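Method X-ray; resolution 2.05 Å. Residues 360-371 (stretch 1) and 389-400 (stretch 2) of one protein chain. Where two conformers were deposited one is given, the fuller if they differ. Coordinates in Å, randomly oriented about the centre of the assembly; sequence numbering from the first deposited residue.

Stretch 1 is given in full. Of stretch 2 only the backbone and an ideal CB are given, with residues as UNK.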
# COMPACT_ATOMS: atom_id res chain seq x y z
N GLN A 360 -17.17 19.22 -14.60
CA GLN A 360 -17.88 18.78 -15.80
C GLN A 360 -17.35 17.43 -16.25
O GLN A 360 -16.14 17.23 -16.31
CB GLN A 360 -17.73 19.81 -16.92
CG GLN A 360 -18.53 21.08 -16.74
CD GLN A 360 -19.98 20.94 -17.18
OE1 GLN A 360 -20.80 21.82 -16.94
NE2 GLN A 360 -20.29 19.82 -17.83
N PRO A 361 -18.26 16.50 -16.57
CA PRO A 361 -17.89 15.16 -17.05
C PRO A 361 -16.97 15.22 -18.27
O PRO A 361 -16.17 14.31 -18.49
CB PRO A 361 -19.23 14.54 -17.43
CG PRO A 361 -20.22 15.23 -16.55
CD PRO A 361 -19.72 16.64 -16.43
N THR A 362 -17.07 16.30 -19.04
CA THR A 362 -16.21 16.51 -20.20
C THR A 362 -14.88 17.13 -19.80
O THR A 362 -13.88 16.97 -20.50
CB THR A 362 -16.90 17.40 -21.25
OG1 THR A 362 -17.28 18.65 -20.65
CG2 THR A 362 -18.14 16.72 -21.80
N SER A 363 -14.86 17.84 -18.67
CA SER A 363 -13.64 18.46 -18.17
C SER A 363 -12.66 17.41 -17.67
O SER A 363 -13.02 16.26 -17.44
CB SER A 363 -13.95 19.46 -17.06
OG SER A 363 -14.68 20.57 -17.56
N SER A 364 -11.40 17.82 -17.49
CA SER A 364 -10.35 16.88 -17.12
C SER A 364 -9.59 17.33 -15.87
O SER A 364 -9.55 18.51 -15.54
CB SER A 364 -9.39 16.68 -18.29
OG SER A 364 -8.56 15.55 -18.07
N VAL A 365 -8.97 16.37 -15.19
CA VAL A 365 -8.19 16.65 -13.99
C VAL A 365 -6.70 16.75 -14.31
O VAL A 365 -6.11 15.83 -14.88
CB VAL A 365 -8.41 15.57 -12.91
CG1 VAL A 365 -7.43 15.75 -11.76
CG2 VAL A 365 -9.84 15.62 -12.40
N SER A 366 -6.10 17.87 -13.94
CA SER A 366 -4.71 18.17 -14.27
C SER A 366 -3.73 17.35 -13.42
O SER A 366 -4.10 16.87 -12.35
CB SER A 366 -4.44 19.66 -14.08
OG SER A 366 -4.42 20.01 -12.71
N PRO A 367 -2.48 17.20 -13.90
CA PRO A 367 -1.44 16.51 -13.12
C PRO A 367 -1.13 17.20 -11.79
O PRO A 367 -0.75 16.53 -10.83
CB PRO A 367 -0.21 16.57 -14.05
CG PRO A 367 -0.54 17.62 -15.07
CD PRO A 367 -2.01 17.54 -15.25
N GLU A 368 -1.29 18.52 -11.74
CA GLU A 368 -1.08 19.26 -10.49
C GLU A 368 -2.11 18.83 -9.45
O GLU A 368 -1.78 18.64 -8.27
CB GLU A 368 -1.18 20.77 -10.73
CG GLU A 368 -0.09 21.34 -11.63
CD GLU A 368 -0.55 21.55 -13.05
OE1 GLU A 368 -1.73 21.25 -13.35
OE2 GLU A 368 0.26 22.02 -13.88
N GLN A 369 -3.36 18.69 -9.89
CA GLN A 369 -4.46 18.35 -9.00
C GLN A 369 -4.30 16.97 -8.36
O GLN A 369 -4.65 16.78 -7.20
CB GLN A 369 -5.79 18.45 -9.75
CG GLN A 369 -6.19 19.88 -10.07
CD GLN A 369 -7.25 19.97 -11.16
OE1 GLN A 369 -7.71 18.96 -11.68
NE2 GLN A 369 -7.63 21.19 -11.51
N VAL A 370 -3.77 16.01 -9.11
CA VAL A 370 -3.51 14.68 -8.55
C VAL A 370 -2.23 14.70 -7.71
O VAL A 370 -2.16 14.05 -6.66
CB VAL A 370 -3.36 13.63 -9.67
CG1 VAL A 370 -3.13 12.25 -9.07
CG2 VAL A 370 -4.59 13.63 -10.56
N ALA A 371 -1.24 15.47 -8.16
CA ALA A 371 0.01 15.58 -7.43
C ALA A 371 -0.19 16.21 -6.05
O ALA A 371 0.59 15.97 -5.13
CB ALA A 371 1.03 16.38 -8.23
N UNK A 389 -15.52 13.79 -13.97
CA UNK A 389 -14.90 13.92 -15.27
C UNK A 389 -13.83 12.87 -15.51
O UNK A 389 -13.96 11.73 -15.08
CB UNK A 389 -14.30 15.32 -15.42
N UNK A 390 -12.77 13.26 -16.21
CA UNK A 390 -11.68 12.35 -16.52
C UNK A 390 -10.34 12.91 -16.04
O UNK A 390 -10.26 14.07 -15.62
CB UNK A 390 -11.63 12.08 -18.02
N UNK A 391 -9.31 12.08 -16.09
CA UNK A 391 -7.96 12.53 -15.77
C UNK A 391 -7.19 12.76 -17.07
O UNK A 391 -7.27 11.95 -18.00
CB UNK A 391 -7.24 11.51 -14.88
N UNK A 392 -6.46 13.87 -17.14
CA UNK A 392 -5.71 14.22 -18.33
C UNK A 392 -4.65 13.18 -18.66
O UNK A 392 -4.25 12.40 -17.79
CB UNK A 392 -5.06 15.59 -18.15
N UNK A 393 -4.22 13.16 -19.91
CA UNK A 393 -3.23 12.18 -20.36
C UNK A 393 -1.91 12.37 -19.62
O UNK A 393 -1.27 11.40 -19.22
CB UNK A 393 -3.01 12.29 -21.87
N UNK A 394 -1.52 13.62 -19.42
CA UNK A 394 -0.26 13.94 -18.76
C UNK A 394 -0.28 13.50 -17.29
O UNK A 394 0.74 13.05 -16.77
CB UNK A 394 0.02 15.44 -18.86
N UNK A 395 -1.44 13.62 -16.65
CA UNK A 395 -1.60 13.18 -15.27
C UNK A 395 -1.33 11.68 -15.15
O UNK A 395 -0.54 11.24 -14.33
CB UNK A 395 -3.00 13.51 -14.76
N UNK A 396 -2.01 10.91 -16.00
CA UNK A 396 -1.85 9.46 -16.02
C UNK A 396 -0.42 9.06 -16.35
O UNK A 396 0.13 8.13 -15.77
CB UNK A 396 -2.81 8.83 -17.03
N UNK A 397 0.19 9.78 -17.29
CA UNK A 397 1.58 9.54 -17.67
C UNK A 397 2.52 9.74 -16.49
O UNK A 397 3.40 8.92 -16.23
CB UNK A 397 1.98 10.46 -18.82
N UNK A 398 2.32 10.83 -15.76
CA UNK A 398 3.15 11.13 -14.59
C UNK A 398 2.89 10.15 -13.44
O UNK A 398 3.77 9.91 -12.62
CB UNK A 398 2.89 12.56 -14.12
N UNK A 399 1.68 9.60 -13.39
CA UNK A 399 1.35 8.59 -12.39
C UNK A 399 2.06 7.27 -12.70
O UNK A 399 2.63 6.65 -11.81
CB UNK A 399 -0.16 8.38 -12.33
N UNK A 400 2.01 6.86 -13.96
CA UNK A 400 2.65 5.62 -14.39
C UNK A 400 4.18 5.70 -14.29
O UNK A 400 4.82 4.79 -13.76
CB UNK A 400 2.24 5.29 -15.83

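Position 389 lies against the type I turn from Gln 360 to Ser 363. Its phi/psi of -99/-144 is uncommon for a residue with a CB, and an ideal CB would also sit 2.6 Å from Ser 363 O and 2.8 Å from Gln 360 O, so any side chain would clash. The residue is Gly 389, whose CA approaches Pro 361 O at 3.5 Å in a CA-H...O contact.

Position 390 pairs in parallel with Ser 364. Its N donates to Ser 363 O (3.3 Å) and its O accepts from Val 365 N (2.7 Å). The CB shares a sheet face with Ser 364 and has no atom of stretch 1 within 4 Å, so small polar or larger residues would fit. In Ser 390, a water bridges OG (2.9 Å) to Pro 361 O (2.6 Å from the same water).

At 391, paired with Val 365, the CB turns to the face that carries the Val 365 side chain, with Val 370 CG2 5.5 Å away. Branched aliphatic or aromatic residues would suit this apolar surface. Phe 391 places CD1 3.6 Å from Val 365 CB and 4.0 Å from Val 370 CG2, both oblique to the ring.

The backbone N of 392 donates to Val 365 O at 3.0 Å, and a helix begins just after it. Its CB, 3.4 Å from that same oxygen, leaves little room for bulk; serine, threonine, aspartate or asparagine could cap the helix, and a hydroxyl could also donate to the carbonyl. Ser 392, chi1 p, does both: OG donates to Val 365 O (3.0 Å) and accepts a weak capping bond from the backbone N of residue 395 (3.4 Å).

Position 393 points away and is Arg 393. Position 394 points sideways, its CB 4.4 Å from Pro 367 CG, which suits a flexible chain; Gln 394 leads its end away.

At 395 the CB points toward Pro 367, 3.8 Å from its CA and 3.9 Å from Val 365 O, favouring a small residue. Ala 395 packs its methyl there.

Positions 396, 397 and 400, with no stretch 1 atom near their CBs, tolerate many residues; they hold Gln 396, Val 397 and Ile 400. Position 398 points toward Pro 367; a long apolar or polar chain could reach along the ring. Glu 398 brings OE2 within 3.3 Å of Pro 367 CB, and a water donates to OE2 (2.5 Å) and Pro 367 O (3.2 Å).

From 399 the CB points sideways, so a chain of some length, such as leucine, isoleucine, methionine or phenylalanine, could reach Val 370. Ile 399 does so, CD1 lying 3.9 Å from Val 370 CG1.

Stretch 2 389-400: GSFSRQAQVEII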
# COMPACT_ATOMS: atom_id res chain seq x y z
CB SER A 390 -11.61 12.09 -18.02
OG SER A 390 -12.82 11.51 -18.50
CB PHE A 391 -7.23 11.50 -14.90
CG PHE A 391 -7.92 11.23 -13.59
CD1 PHE A 391 -7.70 12.06 -12.50
CD2 PHE A 391 -8.77 10.15 -13.45
CE1 PHE A 391 -8.33 11.81 -11.29
CE2 PHE A 391 -9.40 9.90 -12.24
CZ PHE A 391 -9.18 10.73 -11.16
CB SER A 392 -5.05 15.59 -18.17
OG SER A 392 -4.13 15.59 -17.10
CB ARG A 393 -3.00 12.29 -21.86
CG ARG A 393 -2.15 11.17 -22.42
CD ARG A 393 -2.05 11.23 -23.94
NE ARG A 393 -1.55 9.97 -24.48
CZ ARG A 393 -0.26 9.66 -24.59
NH1 ARG A 393 0.67 10.53 -24.20
NH2 ARG A 393 0.10 8.49 -25.10
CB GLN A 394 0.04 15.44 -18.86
CG GLN A 394 1.43 15.82 -18.38
CD GLN A 394 2.53 15.11 -19.15
OE1 GLN A 394 2.38 14.83 -20.34
NE2 GLN A 394 3.63 14.82 -18.47
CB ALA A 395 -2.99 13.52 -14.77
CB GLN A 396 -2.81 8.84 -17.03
CG GLN A 396 -4.27 9.24 -16.83
CD GLN A 396 -5.19 8.64 -17.87
OE1 GLN A 396 -5.45 7.44 -17.85
NE2 GLN A 396 -5.68 9.47 -18.78
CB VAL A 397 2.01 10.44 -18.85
CG1 VAL A 397 3.53 10.49 -18.97
CG2 VAL A 397 1.38 9.96 -20.15
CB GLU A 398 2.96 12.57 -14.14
CG GLU A 398 3.42 13.60 -15.17
CD GLU A 398 3.09 15.02 -14.77
OE1 GLU A 398 3.21 15.92 -15.63
OE2 GLU A 398 2.73 15.24 -13.60
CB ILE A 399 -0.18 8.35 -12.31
CG1 ILE A 399 -0.87 9.56 -11.68
CG2 ILE A 399 -0.48 7.10 -11.51
CD1 ILE A 399 -2.38 9.44 -11.65
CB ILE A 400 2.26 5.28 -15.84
CG1 ILE A 400 0.76 5.02 -15.94
CG2 ILE A 400 3.04 4.06 -16.33
CD1 ILE A 400 0.26 4.91 -17.36
O HOH W 1 -14.00 13.85 -19.81
O HOH W 2 1.88 14.83 -11.25
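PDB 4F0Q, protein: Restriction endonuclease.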